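Local structure of putative hemin storage protein (6AU1) at residues I33-D38 and N342-E347; V96-V101 and L124-R129; E143-L148 and H218-Y223; A177-W182 and K203-Y208. The protein hydrolyses deacetylated poly-beta-1,6-N-acetylglucosamine, a biofilm polysaccharide, through its glycoside hydrolase domain, the part of the longer protein present here. All coordinates share one frame; numbering follows the deposited sequence.

In the fold
The chain folds as a TIM barrel of eight parallel strands with helices around them, and the four contacts sit outside those strands. Contact 2 is the buried one and joins two parts of the long loop after strand 89-94. The others are partly buried. Contacts 3 and 4 share helix 195-223, and contacts 2 and 3 touch through Phe99 and Ile144. Contact 1 stands apart, its centre about 44 Å from that of contact 4, and lies where the first and last barrel strands pair. Its chemistry is polar, an arginine on a carbonyl. Contact 2 mixes methyl packing with bridging waters, contact 3 is helix packing with one weak bond, and contact 4 is mainly aromatic.

Contact 1 (I33-D38 and N342-E347); sequences IDRMKD and NHPDAE
Arg35 reaches from helix 22-39 and holds the carbonyl oxygen of Pro344 end-on with both terminal nitrogens. The stronger bond is from NH2 of Arg35 to O of Pro344, 2.8 Å long, with an N-H...O angle of 161°. It lies in the carbonyl plane, on a lone pair. NH1 of Arg35 bonds to the same O of Pro344 at 3.2 Å, nearly along the C=O axis but more bent, at 136°. The oxygen lies in the guanidinium plane, so the pair of bonds helps set the rotation of that group. The arginine chain is bent at chi3 (61°), which turns its end onto the loop. NH2 also forms a salt bridge with Asp337, a further hold. A water in the guanidinium plane accepts a weak bond from NH1, donates to Asn342 O and accepts from Ala346 N, 3.1 Å away. Packing is lighter around this. The backbone N of His343 lies over one guanidinium face, and NH1 of Arg35 comes within 3.4 Å of Asn342 CA. One turn on, OD2 of Asp38 meets CB of Ala346 at 3.8 Å, while OD1 pairs with Arg350. Pro344 follows a cis peptide bond, and Asp345 is the N-cap of helix 346-353, its OD1 taking a weak bond from Glu347 N. The contact thus ties the helix after the first barrel strand to the loop after the last. The carbonyl and the Asp337 carboxylate probably compensate the buried positive charge of Arg35 and hold the group in place.

Contact 2 (V96-V101 and L124-R129); sequences VLTFSV and LGSPTR
The methyl CG2 of Thr98 lies on the aliphatic stem of Arg129, 3.6 Å from its CG. The two side chains cross obliquely. The same methyl also meets Ser126 CB and Thr128 OG1. Next to it, Leu97 crosses Arg129 obliquely, with CB of Leu97 3.9 Å from CB of Arg129. At the other end, Ser100 OG sits 3.5 Å from Thr128 CB. No direct hydrogen bond joins the two segments, and two waters bridge them instead. One water donates to Phe99 O and to Thr128 O, 2.7 Å from the latter. A second joins Ser100 OG and Thr128 OG1. Both segments belong to the long loop after strand 89-94, at the C-terminal end of the barrel strands, where TIM-barrel enzymes carry their active sites. Residues Ser126 to Arg129 form a type I beta turn. Arg129 N closes it on Ser126 O, and NE of Arg129 bonds to that same O of Ser126 at 2.7 Å, almost straight at 176°. The guanidinium lies with Gly125 CA over one face and makes a salt bridge to Glu169. Ser126 OG and Thr128 OG1 are hydrogen-bonded at 2.8 Å. On the other segment, Ser100 OG binds Asp57, and the Asp162 carboxylate takes the backbone N-H groups of Val96, Leu97 and Thr98.

Contact 3 (E143-L148 and H218-Y223); sequences EIYEDL and HIVSGY
Glu146 gives the most surface to this contact, and it is met by Ile219 and Tyr223, one helical turn apart. Its CG stands anti to the backbone N (chi1 177°) and the chain is extended beyond it, so the carboxylate reaches across to Tyr223. There OE2 of Glu146 accepts a weak hydrogen bond from OH of Tyr223 at 2.7 Å. The two side chains cross obliquely, with the carboxylate and ring planes 68° apart. CG of Glu146 also rests against the ring, 3.5 Å from Tyr223 CE2. The tyrosine is exposed and poorly ordered, so its position is less certain than the rest. The other carboxylate oxygen, OE1, is held by a salt bridge to Arg66, which makes a charged acceptor likely. Ile219 packs on the root of the same side chain. Its CG2, anti to the backbone N, lies 3.8 Å from both CA and CB of Glu146. On the inner side Val220 takes over: its CG2 approaches the edge of the Tyr145 ring in plane, 3.9 Å from CD2 of Tyr145. The far end of the ring points to Pro95, whose O takes the hydroxyl. The two segments run nearly parallel, their axes 8.6 Å apart and crossing at -25°. Helices 135-151 and 195-223 lie on the two sides of strand 156-159 in the chain, and so are neighbours in the outer layer of the TIM barrel. Beneath them, Tyr145 touches Leu94 of strand 89-94 and Phe159 of strand 156-159, and Val220 touches Leu157.

Contact 4 (A177-W182 and K203-Y208); sequences ATYQGW and KGKIRY
Trp182 lays its indole over the backbone of helix 195-223 at Gly204. CA of Gly204 makes a CH-pi contact, 4.2 Å from the centroid of the six-membered ring and off-centre, 30° from the ring normal. The ring corner CH2 of Trp182 comes within 3.5 Å of Gly204 C. With no side chain at Gly204, the indole can approach the main chain this closely. The opposite face of the indole is covered by the helix just before it, where Thr178 O lies 3.3 Å above the ring plane and Tyr179 CD1 also packs. At the edge, CD1 of Tyr208 lies in the indole plane, 3.9 Å from CZ2 of Trp182. The tyrosine and the tryptophan cross at about a right angle. Tyr208 also meets the methyl of Thr178, with CG2 of Thr178 and CE1 of Tyr208 4.1 Å apart. CD of Lys205 lies loosely against OH of Tyr179. These polar ends bond outside the contact: Tyr208 OH to Pro132 O, Tyr179 OH to Asp170 O and Lys205 NZ to Glu169 O. Trp201 and Phe133 extend the aromatic cluster, Trp201 with a cation-pi contact to Lys205. The contact joins the short helix 173-181, from the excursion after strand 156-159, to the first half of helix 195-223. No hydrogen bond crosses, so the segments are held by aromatic and aliphatic packing, with the tyrosine hydroxyls and the lysine amine anchored on loop carbonyls.

Contact 1 (I33-D38 and N342-E347)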
# COMPACT_ATOMS: atom_id res chain seq x y z
N ILE A 33 7.69 -20.20 -1.50
CA ILE A 33 7.68 -20.77 -0.16
C ILE A 33 9.09 -21.11 0.29
O ILE A 33 9.48 -20.81 1.43
CB ILE A 33 6.79 -22.04 -0.08
CG1 ILE A 33 5.33 -21.72 -0.44
CG2 ILE A 33 6.88 -22.67 1.30
CD1 ILE A 33 4.73 -20.54 0.32
N ASP A 34 9.87 -21.71 -0.60
CA ASP A 34 11.25 -22.07 -0.26
C ASP A 34 12.10 -20.86 0.12
O ASP A 34 12.88 -20.91 1.07
CB ASP A 34 11.92 -22.81 -1.42
CG ASP A 34 11.40 -24.23 -1.59
OD1 ASP A 34 10.73 -24.72 -0.66
OD2 ASP A 34 11.68 -24.84 -2.64
N ARG A 35 11.95 -19.77 -0.64
CA ARG A 35 12.70 -18.56 -0.37
C ARG A 35 12.28 -17.92 0.95
O ARG A 35 13.12 -17.44 1.71
CB ARG A 35 12.53 -17.55 -1.51
CG ARG A 35 13.35 -17.87 -2.74
CD ARG A 35 12.91 -17.00 -3.92
NE ARG A 35 13.09 -15.57 -3.68
CZ ARG A 35 14.26 -14.94 -3.76
NH1 ARG A 35 15.36 -15.63 -4.06
NH2 ARG A 35 14.35 -13.63 -3.54
N MET A 36 10.98 -17.89 1.22
CA MET A 36 10.51 -17.28 2.46
C MET A 36 10.88 -18.12 3.68
O MET A 36 11.17 -17.57 4.75
CB MET A 36 9.00 -17.03 2.39
CG MET A 36 8.59 -15.99 1.32
SD MET A 36 9.39 -14.37 1.49
CE MET A 36 10.76 -14.49 0.34
N LYS A 37 10.88 -19.44 3.54
CA LYS A 37 11.31 -20.30 4.64
C LYS A 37 12.77 -20.01 4.96
O LYS A 37 13.17 -19.93 6.12
CB LYS A 37 11.10 -21.78 4.28
CG LYS A 37 11.56 -22.78 5.33
CD LYS A 37 11.01 -24.18 5.05
CE LYS A 37 11.22 -24.60 3.60
NZ LYS A 37 10.78 -26.00 3.34
N ASP A 38 13.56 -19.79 3.91
CA ASP A 38 14.99 -19.54 4.04
C ASP A 38 15.29 -18.17 4.63
O ASP A 38 16.15 -18.01 5.50
CB ASP A 38 15.65 -19.69 2.66
CG ASP A 38 17.16 -19.54 2.71
OD1 ASP A 38 17.75 -19.81 3.78
OD2 ASP A 38 17.75 -19.16 1.68
N ASN A 342 15.23 -15.81 -8.64
CA ASN A 342 16.03 -15.79 -7.42
C ASN A 342 16.59 -14.41 -7.13
O ASN A 342 17.77 -14.26 -6.81
CB ASN A 342 17.16 -16.82 -7.51
CG ASN A 342 16.64 -18.23 -7.69
OD1 ASN A 342 17.03 -18.94 -8.61
ND2 ASN A 342 15.74 -18.65 -6.80
N HIS A 343 15.74 -13.40 -7.26
CA HIS A 343 16.16 -12.05 -6.94
C HIS A 343 15.17 -11.36 -6.00
O HIS A 343 13.98 -11.36 -6.26
CB HIS A 343 16.33 -11.22 -8.20
CG HIS A 343 16.97 -9.91 -7.92
ND1 HIS A 343 16.27 -8.84 -7.40
CD2 HIS A 343 18.26 -9.52 -7.99
CE1 HIS A 343 17.10 -7.83 -7.20
NE2 HIS A 343 18.31 -8.21 -7.56
N PRO A 344 15.68 -10.73 -4.93
CA PRO A 344 17.11 -10.61 -4.62
C PRO A 344 17.73 -11.93 -4.17
O PRO A 344 17.01 -12.90 -3.90
CB PRO A 344 17.15 -9.58 -3.47
CG PRO A 344 15.79 -9.65 -2.85
CD PRO A 344 14.84 -9.99 -3.97
N ASP A 345 19.06 -11.98 -4.15
CA ASP A 345 19.80 -13.16 -3.75
C ASP A 345 19.56 -13.44 -2.26
O ASP A 345 20.01 -12.68 -1.40
CB ASP A 345 21.28 -12.97 -4.06
CG ASP A 345 22.14 -14.18 -3.70
OD1 ASP A 345 21.67 -15.12 -3.04
OD2 ASP A 345 23.33 -14.16 -4.08
N ALA A 346 18.85 -14.53 -1.98
CA ALA A 346 18.49 -14.91 -0.62
C ALA A 346 19.71 -15.14 0.26
O ALA A 346 19.74 -14.71 1.41
CB ALA A 346 17.61 -16.15 -0.63
N GLU A 347 20.71 -15.82 -0.30
CA GLU A 347 21.94 -16.10 0.43
C GLU A 347 22.61 -14.81 0.89
O GLU A 347 23.13 -14.73 2.00
CB GLU A 347 22.91 -16.91 -0.44
O HOH W 1 18.25 -16.36 -4.37

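Contact 2 (V96-V101 and L124-R129)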
# COMPACT_ATOMS: atom_id res chain seq x y z
N VAL A 96 -7.29 0.70 -1.35
CA VAL A 96 -8.26 1.38 -0.52
C VAL A 96 -9.44 1.85 -1.38
O VAL A 96 -10.59 1.81 -0.94
CB VAL A 96 -7.61 2.57 0.20
CG1 VAL A 96 -8.64 3.27 1.11
CG2 VAL A 96 -6.39 2.11 1.01
N LEU A 97 -9.13 2.32 -2.59
CA LEU A 97 -10.11 2.99 -3.45
C LEU A 97 -10.24 2.41 -4.86
O LEU A 97 -11.33 2.45 -5.45
CB LEU A 97 -9.76 4.47 -3.60
CG LEU A 97 -9.62 5.31 -2.33
CD1 LEU A 97 -9.27 6.73 -2.76
CD2 LEU A 97 -10.91 5.26 -1.51
N THR A 98 -9.14 1.90 -5.42
CA THR A 98 -9.15 1.51 -6.84
C THR A 98 -9.75 0.11 -7.06
O THR A 98 -9.04 -0.89 -6.99
CB THR A 98 -7.74 1.53 -7.48
OG1 THR A 98 -6.87 0.62 -6.79
CG2 THR A 98 -7.15 2.94 -7.47
N PHE A 99 -11.05 0.09 -7.31
CA PHE A 99 -11.76 -1.12 -7.72
C PHE A 99 -12.60 -0.77 -8.92
O PHE A 99 -13.53 0.02 -8.81
CB PHE A 99 -12.63 -1.66 -6.58
CG PHE A 99 -11.85 -2.01 -5.36
CD1 PHE A 99 -11.24 -3.26 -5.24
CD2 PHE A 99 -11.68 -1.08 -4.33
CE1 PHE A 99 -10.50 -3.58 -4.10
CE2 PHE A 99 -10.95 -1.39 -3.20
CZ PHE A 99 -10.35 -2.65 -3.08
N SER A 100 -12.25 -1.34 -10.07
CA SER A 100 -12.97 -1.05 -11.31
C SER A 100 -14.13 -2.03 -11.47
O SER A 100 -14.05 -2.99 -12.23
CB SER A 100 -12.02 -1.10 -12.50
OG SER A 100 -11.06 -0.04 -12.40
N VAL A 101 -15.19 -1.77 -10.73
CA VAL A 101 -16.40 -2.57 -10.75
C VAL A 101 -17.04 -2.54 -12.14
O VAL A 101 -16.86 -1.59 -12.90
CB VAL A 101 -17.41 -2.07 -9.69
CG1 VAL A 101 -16.83 -2.20 -8.30
CG2 VAL A 101 -17.81 -0.61 -9.97
N LEU A 124 -0.72 11.35 -10.15
CA LEU A 124 -0.18 10.24 -9.37
C LEU A 124 -1.28 9.22 -9.09
O LEU A 124 -1.08 8.03 -9.29
CB LEU A 124 0.43 10.74 -8.07
CG LEU A 124 1.00 9.64 -7.16
CD1 LEU A 124 2.06 8.81 -7.89
CD2 LEU A 124 1.57 10.25 -5.92
N GLY A 125 -2.44 9.71 -8.67
CA GLY A 125 -3.57 8.84 -8.40
C GLY A 125 -4.20 8.26 -9.66
O GLY A 125 -4.23 8.92 -10.70
N SER A 126 -4.71 7.04 -9.56
CA SER A 126 -5.42 6.42 -10.69
C SER A 126 -6.77 7.08 -10.90
O SER A 126 -7.47 7.39 -9.94
CB SER A 126 -5.62 4.92 -10.44
OG SER A 126 -6.50 4.36 -11.42
N PRO A 127 -7.16 7.29 -12.17
CA PRO A 127 -8.51 7.78 -12.47
C PRO A 127 -9.60 6.83 -11.97
O PRO A 127 -10.76 7.25 -11.89
CB PRO A 127 -8.54 7.86 -14.00
CG PRO A 127 -7.12 7.88 -14.43
CD PRO A 127 -6.35 7.11 -13.39
N THR A 128 -9.25 5.58 -11.67
CA THR A 128 -10.23 4.59 -11.23
C THR A 128 -10.49 4.58 -9.73
O THR A 128 -11.31 3.77 -9.26
CB THR A 128 -9.79 3.15 -11.63
OG1 THR A 128 -8.67 2.76 -10.84
CG2 THR A 128 -9.43 3.09 -13.13
N ARG A 129 -9.80 5.43 -8.96
CA ARG A 129 -10.10 5.52 -7.52
C ARG A 129 -11.59 5.81 -7.31
O ARG A 129 -12.10 6.83 -7.78
CB ARG A 129 -9.29 6.65 -6.84
CG ARG A 129 -7.81 6.33 -6.56
CD ARG A 129 -7.06 7.66 -6.29
NE ARG A 129 -7.15 8.51 -7.48
CZ ARG A 129 -7.08 9.84 -7.47
NH1 ARG A 129 -6.89 10.51 -6.33
NH2 ARG A 129 -7.20 10.51 -8.61
O HOH W 2 -13.51 2.54 -10.30
O HOH W 3 -9.32 0.21 -10.24

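Contact 3 (E143-L148 and H218-Y223)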
# COMPACT_ATOMS: atom_id res chain seq x y z
N GLU A 143 -17.76 -3.91 1.38
CA GLU A 143 -18.20 -5.28 1.15
C GLU A 143 -17.10 -6.13 0.53
O GLU A 143 -17.00 -7.33 0.80
CB GLU A 143 -19.46 -5.29 0.28
CG GLU A 143 -20.70 -4.85 1.08
CD GLU A 143 -21.94 -4.67 0.22
OE1 GLU A 143 -21.84 -4.82 -1.01
OE2 GLU A 143 -23.01 -4.37 0.79
N ILE A 144 -16.25 -5.50 -0.28
CA ILE A 144 -15.10 -6.21 -0.83
C ILE A 144 -14.15 -6.63 0.30
O ILE A 144 -13.66 -7.76 0.32
CB ILE A 144 -14.38 -5.35 -1.90
CG1 ILE A 144 -15.28 -5.18 -3.13
CG2 ILE A 144 -13.04 -5.99 -2.32
CD1 ILE A 144 -14.77 -4.14 -4.13
N TYR A 145 -13.92 -5.72 1.25
CA TYR A 145 -13.09 -6.05 2.41
C TYR A 145 -13.74 -7.13 3.27
O TYR A 145 -13.05 -8.01 3.78
CB TYR A 145 -12.80 -4.79 3.24
CG TYR A 145 -11.56 -4.05 2.78
CD1 TYR A 145 -11.58 -3.24 1.65
CD2 TYR A 145 -10.37 -4.15 3.48
CE1 TYR A 145 -10.43 -2.55 1.23
CE2 TYR A 145 -9.23 -3.48 3.07
CZ TYR A 145 -9.26 -2.69 1.95
OH TYR A 145 -8.10 -2.04 1.57
N GLU A 146 -15.07 -7.07 3.42
CA GLU A 146 -15.78 -8.10 4.17
C GLU A 146 -15.59 -9.46 3.51
O GLU A 146 -15.34 -10.47 4.19
CB GLU A 146 -17.26 -7.76 4.28
CG GLU A 146 -18.08 -8.82 5.00
CD GLU A 146 -19.55 -8.41 5.18
OE1 GLU A 146 -20.04 -7.57 4.40
OE2 GLU A 146 -20.20 -8.92 6.11
N ASP A 147 -15.69 -9.48 2.18
CA ASP A 147 -15.56 -10.73 1.43
C ASP A 147 -14.14 -11.29 1.50
O ASP A 147 -13.96 -12.51 1.60
CB ASP A 147 -15.98 -10.51 -0.04
CG ASP A 147 -17.48 -10.30 -0.21
OD1 ASP A 147 -18.24 -10.57 0.75
OD2 ASP A 147 -17.91 -9.87 -1.30
N LEU A 148 -13.14 -10.41 1.48
CA LEU A 148 -11.76 -10.84 1.73
C LEU A 148 -11.65 -11.53 3.08
O LEU A 148 -11.04 -12.60 3.20
CB LEU A 148 -10.81 -9.64 1.68
CG LEU A 148 -9.38 -9.92 2.17
CD1 LEU A 148 -8.67 -10.89 1.22
CD2 LEU A 148 -8.59 -8.62 2.36
N HIS A 218 -12.13 -2.28 10.90
CA HIS A 218 -13.16 -2.74 11.83
C HIS A 218 -13.97 -3.88 11.19
O HIS A 218 -14.31 -4.86 11.85
CB HIS A 218 -14.07 -1.58 12.24
CG HIS A 218 -15.13 -1.96 13.23
ND1 HIS A 218 -16.47 -2.02 12.91
CD2 HIS A 218 -15.04 -2.31 14.54
CE1 HIS A 218 -17.16 -2.38 13.98
NE2 HIS A 218 -16.31 -2.57 14.98
N ILE A 219 -14.28 -3.72 9.91
CA ILE A 219 -15.00 -4.76 9.18
C ILE A 219 -14.24 -6.08 9.16
O ILE A 219 -14.78 -7.14 9.48
CB ILE A 219 -15.30 -4.31 7.75
CG1 ILE A 219 -16.41 -3.27 7.78
CG2 ILE A 219 -15.71 -5.50 6.88
CD1 ILE A 219 -16.57 -2.54 6.49
N VAL A 220 -12.96 -6.01 8.80
CA VAL A 220 -12.14 -7.22 8.69
C VAL A 220 -11.91 -7.87 10.04
O VAL A 220 -12.03 -9.09 10.18
CB VAL A 220 -10.79 -6.90 8.02
CG1 VAL A 220 -9.84 -8.11 8.08
CG2 VAL A 220 -11.02 -6.49 6.58
N SER A 221 -11.61 -7.06 11.05
CA SER A 221 -11.31 -7.59 12.38
C SER A 221 -12.51 -8.31 12.98
O SER A 221 -12.36 -9.29 13.72
CB SER A 221 -10.85 -6.48 13.32
OG SER A 221 -11.94 -5.69 13.72
N GLY A 222 -13.71 -7.83 12.66
CA GLY A 222 -14.93 -8.47 13.12
C GLY A 222 -15.07 -9.85 12.53
O GLY A 222 -15.54 -10.78 13.19
N TYR A 223 -14.66 -10.00 11.27
CA TYR A 223 -14.81 -11.26 10.55
C TYR A 223 -13.65 -12.22 10.74
O TYR A 223 -13.83 -13.43 10.63
CB TYR A 223 -14.98 -10.98 9.06
CG TYR A 223 -16.41 -11.06 8.63
CD1 TYR A 223 -16.98 -12.27 8.25
CD2 TYR A 223 -17.20 -9.92 8.60
CE1 TYR A 223 -18.29 -12.34 7.86
CE2 TYR A 223 -18.52 -9.99 8.22
CZ TYR A 223 -19.06 -11.20 7.84
OH TYR A 223 -20.37 -11.26 7.45

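Contact 4 (A177-W182 and K203-Y208)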
# COMPACT_ATOMS: atom_id res chain seq x y z
N ALA A 177 -20.15 18.20 -0.51
CA ALA A 177 -21.12 18.23 0.58
C ALA A 177 -20.46 17.87 1.90
O ALA A 177 -20.81 18.41 2.95
CB ALA A 177 -22.29 17.29 0.29
N THR A 178 -19.49 16.96 1.84
CA THR A 178 -18.75 16.56 3.04
C THR A 178 -17.89 17.72 3.56
O THR A 178 -17.82 17.94 4.77
CB THR A 178 -17.87 15.33 2.77
OG1 THR A 178 -18.69 14.24 2.33
CG2 THR A 178 -17.13 14.91 4.03
N TYR A 179 -17.23 18.45 2.66
CA TYR A 179 -16.41 19.59 3.06
C TYR A 179 -17.26 20.65 3.72
O TYR A 179 -16.82 21.32 4.65
CB TYR A 179 -15.67 20.20 1.86
CG TYR A 179 -14.90 19.20 1.02
CD1 TYR A 179 -14.34 18.06 1.59
CD2 TYR A 179 -14.75 19.40 -0.35
CE1 TYR A 179 -13.64 17.13 0.80
CE2 TYR A 179 -14.06 18.49 -1.14
CZ TYR A 179 -13.51 17.37 -0.56
OH TYR A 179 -12.83 16.48 -1.37
N GLN A 180 -18.49 20.81 3.24
CA GLN A 180 -19.42 21.79 3.81
C GLN A 180 -19.70 21.40 5.26
O GLN A 180 -19.76 22.26 6.15
CB GLN A 180 -20.70 21.84 2.98
CG GLN A 180 -21.68 22.94 3.36
CD GLN A 180 -22.79 23.09 2.33
OE1 GLN A 180 -23.22 22.11 1.72
NE2 GLN A 180 -23.23 24.32 2.12
N GLY A 181 -19.83 20.10 5.48
CA GLY A 181 -19.97 19.55 6.82
C GLY A 181 -18.80 19.86 7.73
O GLY A 181 -18.96 19.90 8.95
N TRP A 182 -17.61 20.07 7.16
CA TRP A 182 -16.43 20.40 7.96
C TRP A 182 -16.34 21.89 8.24
O TRP A 182 -15.41 22.34 8.90
CB TRP A 182 -15.14 19.97 7.26
CG TRP A 182 -15.01 18.51 6.90
CD1 TRP A 182 -15.77 17.48 7.36
CD2 TRP A 182 -14.06 17.95 5.99
NE1 TRP A 182 -15.34 16.29 6.79
CE2 TRP A 182 -14.29 16.56 5.94
CE3 TRP A 182 -13.03 18.49 5.22
CZ2 TRP A 182 -13.53 15.70 5.16
CZ3 TRP A 182 -12.28 17.64 4.42
CH2 TRP A 182 -12.53 16.25 4.40
N LYS A 203 -5.64 18.77 5.74
CA LYS A 203 -5.64 17.94 6.94
C LYS A 203 -6.93 17.13 7.06
O LYS A 203 -6.91 15.97 7.49
CB LYS A 203 -5.43 18.79 8.19
CG LYS A 203 -3.99 19.27 8.36
CD LYS A 203 -3.06 18.07 8.52
CE LYS A 203 -1.63 18.50 8.81
NZ LYS A 203 -0.74 17.33 9.08
N GLY A 204 -8.04 17.74 6.67
CA GLY A 204 -9.33 17.07 6.70
C GLY A 204 -9.37 15.86 5.79
O GLY A 204 -9.89 14.79 6.17
N LYS A 205 -8.83 16.00 4.58
CA LYS A 205 -8.83 14.87 3.64
C LYS A 205 -7.93 13.75 4.15
O LYS A 205 -8.26 12.57 4.01
CB LYS A 205 -8.39 15.32 2.25
CG LYS A 205 -9.47 16.13 1.53
CD LYS A 205 -9.03 16.50 0.12
CE LYS A 205 -7.98 17.61 0.16
NZ LYS A 205 -7.40 17.77 -1.20
N ILE A 206 -6.79 14.13 4.72
CA ILE A 206 -5.87 13.13 5.29
C ILE A 206 -6.59 12.31 6.35
O ILE A 206 -6.53 11.08 6.33
CB ILE A 206 -4.62 13.80 5.88
CG1 ILE A 206 -3.72 14.31 4.74
CG2 ILE A 206 -3.85 12.83 6.82
CD1 ILE A 206 -2.69 15.39 5.17
N ARG A 207 -7.30 12.99 7.25
CA ARG A 207 -8.01 12.30 8.32
C ARG A 207 -9.19 11.50 7.79
O ARG A 207 -9.50 10.42 8.31
CB ARG A 207 -8.47 13.31 9.38
CG ARG A 207 -7.31 13.83 10.20
CD ARG A 207 -7.77 14.67 11.38
NE ARG A 207 -6.64 15.31 12.06
CZ ARG A 207 -6.33 16.59 11.94
NH1 ARG A 207 -7.06 17.38 11.17
NH2 ARG A 207 -5.29 17.09 12.60
N TYR A 208 -9.85 12.01 6.75
CA TYR A 208 -10.98 11.29 6.17
C TYR A 208 -10.54 9.93 5.61
O TYR A 208 -11.20 8.90 5.86
CB TYR A 208 -11.67 12.11 5.07
CG TYR A 208 -12.97 11.51 4.61
CD1 TYR A 208 -14.17 11.82 5.25
CD2 TYR A 208 -13.01 10.61 3.54
CE1 TYR A 208 -15.36 11.27 4.84
CE2 TYR A 208 -14.20 10.06 3.12
CZ TYR A 208 -15.37 10.39 3.77
OH TYR A 208 -16.57 9.84 3.36